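Local coordinates for protein halorhodopsin (Halobacterium salinarum, PDB 2JAF) that probably pumps chloride ions across the archaeal membrane, driven by light absorbed by its bound retinal, at residues 76-80 and 107-111. The protein carries 2 engineered substitutions. Numbering follows the deposited sequence.
Sequences SYLGL and GRYLT. With PLM (palmitic acid), chain D.
Two alpha-helical turns (Leu80 N to Ser76 O 3.1 Å, Thr111 N to Gly107 O 3.0 Å) run roughly antiparallel at 153°, their local axes 9.3 Å apart at closest approach. Ser76 CA lies 5.8 Å from Thr111 CA, Leu80 CA 6.3 Å from Gly107 CA. Ser76, chi1 t, brings OG to 2.8 Å from Thr111 OG1; beside them lies the carboxyl group of a palmitic acid, its O2 3.2 Å from Thr111 CG2. Tyr77 (chi1 m) starts sideways, and its OH accepts a 3.0 Å hydrogen bond from NH1 of Arg108 (chi1 m, chi2 and chi3 t, chi4 -83°); Tyr77 OH also hydrogen-bonds to Asp238, Arg108 NE to Gln105. Leu80 (m, t) lays CD1 3.7 Å from Arg108 CG, over one guanidinium face; CD2, 4.1 Å from Gly107 N, would crowd any CB there. In this seven-helix rhodopsin bundle, Thr111's side chain is about 7 Å from retinal; helices 27-50 and 227-255 flank the Tyr77-Arg108 side, and strands 87-90 and 101-104 lie between helices 58-82 and 106-127 in sequence.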
# COMPACT_ATOMS: atom_id res chain seq x y z
N SER A 76 -9.19 -13.38 -3.08
CA SER A 76 -8.16 -14.21 -2.48
C SER A 76 -8.33 -15.67 -2.88
O SER A 76 -7.38 -16.32 -3.33
CB SER A 76 -8.20 -14.10 -0.96
OG SER A 76 -7.18 -14.90 -0.38
N TYR A 77 -9.54 -16.19 -2.74
CA TYR A 77 -9.78 -17.58 -3.08
C TYR A 77 -9.60 -17.89 -4.57
O TYR A 77 -9.19 -18.99 -4.92
CB TYR A 77 -11.17 -17.99 -2.56
CG TYR A 77 -11.14 -18.24 -1.07
CD1 TYR A 77 -10.60 -19.42 -0.54
CD2 TYR A 77 -11.58 -17.26 -0.17
CE1 TYR A 77 -10.49 -19.61 0.84
CE2 TYR A 77 -11.48 -17.45 1.21
CZ TYR A 77 -10.93 -18.62 1.71
OH TYR A 77 -10.79 -18.79 3.07
N LEU A 78 -9.89 -16.92 -5.43
CA LEU A 78 -9.68 -17.12 -6.87
C LEU A 78 -8.18 -17.23 -7.13
O LEU A 78 -7.73 -18.01 -7.96
CB LEU A 78 -10.25 -15.94 -7.66
CG LEU A 78 -11.76 -15.70 -7.58
CD1 LEU A 78 -12.11 -14.44 -8.36
CD2 LEU A 78 -12.50 -16.92 -8.13
N GLY A 79 -7.40 -16.42 -6.42
CA GLY A 79 -5.96 -16.45 -6.58
C GLY A 79 -5.45 -17.83 -6.21
O GLY A 79 -4.61 -18.41 -6.91
N LEU A 80 -5.98 -18.37 -5.12
CA LEU A 80 -5.58 -19.70 -4.66
C LEU A 80 -6.05 -20.80 -5.61
O LEU A 80 -5.27 -21.64 -6.04
CB LEU A 80 -6.14 -19.97 -3.26
CG LEU A 80 -5.68 -19.00 -2.16
CD1 LEU A 80 -6.34 -19.38 -0.83
CD2 LEU A 80 -4.16 -19.05 -2.04
N GLY A 107 -1.01 -16.65 -1.04
CA GLY A 107 -1.96 -15.64 -1.46
C GLY A 107 -2.85 -15.25 -0.29
O GLY A 107 -3.41 -14.15 -0.27
N ARG A 108 -3.01 -16.14 0.68
CA ARG A 108 -3.84 -15.79 1.83
C ARG A 108 -3.18 -14.64 2.57
O ARG A 108 -3.81 -13.61 2.86
CB ARG A 108 -3.99 -16.97 2.79
CG ARG A 108 -4.91 -18.09 2.34
CD ARG A 108 -5.05 -19.13 3.47
NE ARG A 108 -5.85 -20.29 3.10
CZ ARG A 108 -7.18 -20.35 3.15
NH1 ARG A 108 -7.90 -19.30 3.54
NH2 ARG A 108 -7.80 -21.47 2.82
N TYR A 109 -1.89 -14.80 2.87
CA TYR A 109 -1.14 -13.81 3.61
C TYR A 109 -1.11 -12.47 2.87
O TYR A 109 -1.26 -11.41 3.48
CB TYR A 109 0.28 -14.34 3.87
CG TYR A 109 0.30 -15.82 4.22
CD1 TYR A 109 -0.71 -16.38 5.01
CD2 TYR A 109 1.30 -16.66 3.74
CE1 TYR A 109 -0.72 -17.75 5.31
CE2 TYR A 109 1.30 -18.03 4.03
CZ TYR A 109 0.28 -18.57 4.81
OH TYR A 109 0.26 -19.91 5.09
N LEU A 110 -0.96 -12.53 1.55
CA LEU A 110 -0.93 -11.32 0.75
C LEU A 110 -2.26 -10.55 0.74
O LEU A 110 -2.29 -9.33 0.94
CB LEU A 110 -0.56 -11.65 -0.70
CG LEU A 110 -0.53 -10.44 -1.63
CD1 LEU A 110 0.64 -9.53 -1.24
CD2 LEU A 110 -0.40 -10.89 -3.08
N THR A 111 -3.36 -11.25 0.51
CA THR A 111 -4.65 -10.57 0.46
C THR A 111 -5.11 -10.07 1.83
O THR A 111 -5.88 -9.11 1.92
CB THR A 111 -5.74 -11.47 -0.15
OG1 THR A 111 -6.02 -12.56 0.73
CG2 THR A 111 -5.28 -12.01 -1.50
C1 PLM D . -5.35 -11.57 -5.15
O1 PLM D . -5.23 -12.16 -6.24
O2 PLM D . -6.38 -11.66 -4.45
C2 PLM D . -4.17 -10.72 -4.69
C3 PLM D . -4.51 -9.30 -4.24
C4 PLM D . -3.21 -8.64 -3.80
C5 PLM D . -3.49 -7.22 -3.35
C6 PLM D . -3.00 -6.94 -1.95
C7 PLM D . -3.09 -5.44 -1.79
C8 PLM D . -2.62 -4.98 -0.42
C9 PLM D . -2.78 -3.47 -0.33
CA PLM D . -2.29 -2.96 1.01
CB PLM D . -2.71 -1.56 1.46
CC PLM D . -4.20 -1.31 1.66
CD PLM D . -4.38 0.11 2.16
CE PLM D . -5.85 0.43 2.40
CF PLM D . -5.99 1.92 2.67
CG PLM D . -7.44 2.29 2.93